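Local atomic coordinates of malonate decarboxylase subunit alpha (Acinetobacter baumannii ATCC 17978, PDB entry 6MPR), a protein that probably acts as the transferase subunit of malonate decarboxylase, exchanging acetyl and malonyl groups on the acyl carrier protein so that malonate can be decarboxylated. Residues V430-E435 against D470-L475; S177-P182 against S348-C353. One frame throughout, in Å; residues are numbered along the deposited sequence.

Contact 1 of 2, residues V430-E435 against D470-L475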
# COMPACT_ATOMS: atom_id res chain seq x y z
N VAL A 430 -1.22 16.23 -6.94
CA VAL A 430 -0.29 15.56 -7.83
C VAL A 430 0.17 16.63 -8.82
O VAL A 430 -0.64 17.12 -9.62
CB VAL A 430 -0.95 14.37 -8.54
CG1 VAL A 430 -0.07 13.84 -9.65
CG2 VAL A 430 -1.24 13.28 -7.52
N VAL A 431 1.44 17.03 -8.73
CA VAL A 431 1.98 18.15 -9.49
C VAL A 431 2.94 17.61 -10.54
O VAL A 431 3.90 16.89 -10.21
CB VAL A 431 2.71 19.15 -8.57
CG1 VAL A 431 3.16 20.38 -9.38
CG2 VAL A 431 1.83 19.52 -7.38
N GLN A 432 2.72 17.98 -11.79
CA GLN A 432 3.71 17.79 -12.85
C GLN A 432 4.47 19.10 -13.03
O GLN A 432 3.91 20.09 -13.51
CB GLN A 432 3.06 17.37 -14.16
CG GLN A 432 2.79 15.89 -14.26
CD GLN A 432 4.06 15.08 -14.51
OE1 GLN A 432 4.02 13.86 -14.56
NE2 GLN A 432 5.19 15.76 -14.65
N MET A 433 5.75 19.09 -12.65
CA MET A 433 6.62 20.27 -12.67
C MET A 433 7.67 20.03 -13.75
O MET A 433 8.61 19.26 -13.54
CB MET A 433 7.25 20.50 -11.30
CG MET A 433 8.28 21.60 -11.25
SD MET A 433 8.94 21.70 -9.57
CE MET A 433 9.69 23.29 -9.61
N VAL A 434 7.50 20.69 -14.89
CA VAL A 434 8.21 20.32 -16.11
C VAL A 434 8.49 21.59 -16.92
O VAL A 434 7.63 22.47 -17.01
CB VAL A 434 7.32 19.27 -16.84
CG1 VAL A 434 6.59 19.84 -18.02
CG2 VAL A 434 8.11 17.97 -17.13
N GLU A 435 9.69 21.70 -17.49
CA GLU A 435 9.94 22.79 -18.42
C GLU A 435 9.28 22.46 -19.77
O GLU A 435 9.00 21.30 -20.09
CB GLU A 435 11.44 23.05 -18.61
CG GLU A 435 12.19 23.39 -17.33
CD GLU A 435 13.70 23.33 -17.49
OE1 GLU A 435 14.24 24.07 -18.34
OE2 GLU A 435 14.33 22.53 -16.77
N ASP A 470 -6.15 12.90 -15.61
CA ASP A 470 -7.19 13.15 -14.61
C ASP A 470 -6.67 13.07 -13.18
O ASP A 470 -7.39 13.48 -12.26
CB ASP A 470 -8.35 12.17 -14.83
CG ASP A 470 -7.87 10.77 -15.24
OD1 ASP A 470 -7.35 10.59 -16.37
OD2 ASP A 470 -8.00 9.84 -14.41
N ASP A 471 -5.45 12.57 -12.96
CA ASP A 471 -4.83 12.56 -11.64
C ASP A 471 -4.00 13.79 -11.35
O ASP A 471 -3.57 13.99 -10.20
CB ASP A 471 -3.96 11.31 -11.47
CG ASP A 471 -4.77 10.10 -11.14
OD1 ASP A 471 -5.64 10.20 -10.23
OD2 ASP A 471 -4.60 9.06 -11.80
N VAL A 472 -3.75 14.63 -12.35
CA VAL A 472 -2.93 15.82 -12.16
C VAL A 472 -3.81 16.93 -11.61
O VAL A 472 -4.80 17.32 -12.23
CB VAL A 472 -2.27 16.25 -13.48
CG1 VAL A 472 -1.44 17.54 -13.26
CG2 VAL A 472 -1.42 15.12 -14.07
N THR A 473 -3.44 17.45 -10.43
CA THR A 473 -4.12 18.62 -9.89
C THR A 473 -3.44 19.93 -10.28
O THR A 473 -4.11 20.97 -10.37
CB THR A 473 -4.22 18.53 -8.36
OG1 THR A 473 -2.90 18.44 -7.79
CG2 THR A 473 -5.04 17.32 -7.94
N HIS A 474 -2.13 19.90 -10.53
CA HIS A 474 -1.36 21.11 -10.82
C HIS A 474 -0.35 20.83 -11.92
O HIS A 474 0.43 19.88 -11.80
CB HIS A 474 -0.59 21.60 -9.59
CG HIS A 474 -1.46 22.02 -8.44
ND1 HIS A 474 -2.12 21.11 -7.63
CD2 HIS A 474 -1.77 23.25 -7.96
CE1 HIS A 474 -2.78 21.77 -6.70
NE2 HIS A 474 -2.60 23.07 -6.88
N LEU A 475 -0.32 21.67 -12.96
CA LEU A 475 0.73 21.67 -13.98
C LEU A 475 1.59 22.91 -13.79
O LEU A 475 1.09 24.03 -13.90
CB LEU A 475 0.15 21.65 -15.39
CG LEU A 475 1.15 21.66 -16.55
CD1 LEU A 475 2.09 20.44 -16.49
CD2 LEU A 475 0.41 21.69 -17.86

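Contact 2 of 2, residues S177-P182 against S348-C353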
# COMPACT_ATOMS: atom_id res chain seq x y z
N SER A 177 20.25 0.26 3.63
CA SER A 177 19.82 -0.19 2.31
C SER A 177 18.83 -1.34 2.38
O SER A 177 18.80 -2.20 1.48
CB SER A 177 21.03 -0.55 1.45
OG SER A 177 21.77 0.61 1.20
N THR A 178 18.02 -1.39 3.44
CA THR A 178 16.96 -2.38 3.56
C THR A 178 16.05 -2.36 2.32
O THR A 178 15.78 -3.40 1.72
CB THR A 178 16.18 -2.14 4.85
OG1 THR A 178 17.03 -2.41 5.98
CG2 THR A 178 14.96 -3.05 4.91
N GLU A 179 15.60 -1.17 1.92
CA GLU A 179 14.85 -0.99 0.67
C GLU A 179 13.70 -1.99 0.51
O GLU A 179 12.82 -2.06 1.38
CB GLU A 179 15.79 -1.08 -0.55
CG GLU A 179 16.71 0.17 -0.69
CD GLU A 179 17.55 0.15 -1.98
OE1 GLU A 179 16.98 0.25 -3.09
OE2 GLU A 179 18.79 0.02 -1.87
N ASP A 180 13.70 -2.74 -0.61
CA ASP A 180 12.62 -3.68 -0.93
C ASP A 180 12.75 -5.02 -0.23
O ASP A 180 11.80 -5.80 -0.26
CB ASP A 180 12.55 -4.02 -2.44
CG ASP A 180 12.81 -2.82 -3.37
OD1 ASP A 180 13.66 -1.97 -3.08
OD2 ASP A 180 12.19 -2.80 -4.46
N SER A 181 13.90 -5.32 0.38
CA SER A 181 14.18 -6.72 0.72
C SER A 181 13.11 -7.38 1.59
O SER A 181 12.72 -8.52 1.28
CB SER A 181 15.58 -6.80 1.36
OG SER A 181 16.55 -6.41 0.41
N PRO A 182 12.59 -6.76 2.65
CA PRO A 182 11.58 -7.48 3.46
C PRO A 182 10.32 -7.80 2.67
O PRO A 182 9.72 -8.86 2.88
CB PRO A 182 11.29 -6.50 4.61
CG PRO A 182 12.46 -5.57 4.64
CD PRO A 182 12.85 -5.41 3.20
N SER A 348 15.62 2.07 6.11
CA SER A 348 14.72 2.34 5.02
C SER A 348 13.73 1.19 4.88
O SER A 348 13.91 0.10 5.43
CB SER A 348 15.48 2.51 3.72
OG SER A 348 16.33 1.41 3.51
N ASN A 349 12.65 1.45 4.16
CA ASN A 349 11.65 0.43 3.92
C ASN A 349 10.84 0.92 2.73
O ASN A 349 9.94 1.75 2.90
CB ASN A 349 10.79 0.22 5.17
CG ASN A 349 9.79 -0.90 5.03
OD1 ASN A 349 9.27 -1.16 3.94
ND2 ASN A 349 9.49 -1.57 6.15
N ARG A 350 11.16 0.43 1.53
CA ARG A 350 10.54 1.01 0.33
C ARG A 350 9.04 0.74 0.30
O ARG A 350 8.26 1.62 -0.07
CB ARG A 350 11.23 0.50 -0.95
CG ARG A 350 10.51 0.99 -2.25
CD ARG A 350 11.42 0.93 -3.48
NE ARG A 350 12.35 2.07 -3.50
CZ ARG A 350 13.66 1.98 -3.32
NH1 ARG A 350 14.24 0.81 -3.13
NH2 ARG A 350 14.42 3.08 -3.34
N MET A 351 8.61 -0.46 0.71
CA MET A 351 7.18 -0.74 0.73
C MET A 351 6.44 0.21 1.67
O MET A 351 5.40 0.79 1.31
CB MET A 351 6.90 -2.19 1.13
CG MET A 351 5.40 -2.44 1.30
SD MET A 351 4.82 -4.05 0.79
CE MET A 351 5.08 -5.04 2.25
N MET A 352 6.96 0.39 2.89
CA MET A 352 6.28 1.25 3.86
C MET A 352 6.29 2.71 3.42
O MET A 352 5.29 3.43 3.58
CB MET A 352 6.91 1.07 5.24
CG MET A 352 6.28 1.88 6.37
SD MET A 352 7.15 1.49 7.92
CE MET A 352 6.48 -0.14 8.25
N CYS A 353 7.41 3.15 2.85
CA CYS A 353 7.53 4.53 2.43
C CYS A 353 6.64 4.82 1.23
O CYS A 353 5.98 5.86 1.17
CB CYS A 353 8.99 4.83 2.12
SG CYS A 353 9.40 6.56 2.13
O HOH W 1 10.15 -2.91 1.56

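Contact 1 of 2, residues V430-E435 against D470-L475
The side chain of T473 reaches across to the backbone of V430. Its CB stands about 4.0 Å from V430 N. With chi1 at 59°, OG1 sits between the threonine's own N and carbonyl carbon, and there it accepts V430 N-H at 2.9 Å from V430 N. The same OG1 lies in the ring plane of H474, at the edge, 2.8 Å from H474 ND1 and hydrogen-bonded to it. The other branch, T473 CG2, stays 4.1 Å from V430 N. V430 O in turn takes two donors: T473 N arrives in the carbonyl plane, while H474 N, at a longer 3.3 Å from V430 O, is tilted about 31° from it. This last bond and that from Q432 N to H474 O, at 3.0 Å, flank V431 and make a parallel bridge between V431 and H474; Q432 pairs next with L475. The pairing joins strands 429-433 and 474-477 of the mixed sheet, in which 429-433 has strand 363-366 on its other edge. V431 and H474 put their side chains on one face, where V431 CG1 and CG2 both lie 3.9 Å from H474 CB; the imidazole leads away to meet the rings of H261, Y483 and Y485. On the other face L475 CD1 packs against Q432 CB and Q432 O. D471, whose carbonyl O abuts V430 CB, sends its carboxylate to R399 and R425 of the second subunit.

Contact 2 of 2, residues S177-P182 against S348-C353
A buried salt-bridge network of E179, D180 and R350 fastens the tight turn leading into helix 181-189 to the N-terminal end of helix 350-359, in a contact that is largely polar. The turn is type II', T178 to S181, and E179 at its second position takes a positive phi that is unusual for a residue with a side chain. Both backbone polar atoms of E179 are used across the contact: E179 N donates almost straight to S348 OG at 3.1 Å, and E179 O receives R350 N at 3.0 Å, the donor standing well above the carbonyl plane. S348 OG also bonds P176 O. A water donates to E179 O and N349 OD1 and accepts from M351 N. N349 OD1 caps the helix by accepting M352 N at 3.0 Å, and N349 ND2 bonds E186 of the second subunit.

The R350 chain bends at chi3 (-78°), which sets NE; NH1 donates to two carboxylates at the guanidinium edge, close to its plane. E179 OE1 uses its anti lone pair, 2.8 Å from R350 NH1; D180 OD1, also 2.8 Å from R350 NH1, is met on the syn side, somewhat out of the carboxylate plane. The planes of the two acids stand 82° and 54° from the guanidinium. Second partners hold each group: Q69 N for E179 OE1, Y147 OH for D180 OD2 and Q69 OE1 for R350 NH2. Beside this network T178 CB presses on S348 O at 3.2 Å, and that carbonyl oxygen has no hydrogen-bond partner in the model. With two acids converging on one nitrogen in a buried place, the charge of R350 would offset theirs, while the bonds to backbone atoms fix the turn against the helix end.

In sequence, both segments of contact 2 come before those of contact 1, and the two do not touch: their centres are 27 Å apart and their nearest atoms about 14 Å. Contact 1 lies within the mixed sheet formed from residues 265 onward, whereas contact 2 joins a turn that precedes this sheet in sequence to helix 350-359. A short path connects them, since that helix, which begins in contact 2, runs on to strand 363-366, the neighbour of strand 429-433 in contact 1. Both also reach the second subunit, through the acids of 470-475 in contact 1 and through N349, M351 and M352 in contact 2.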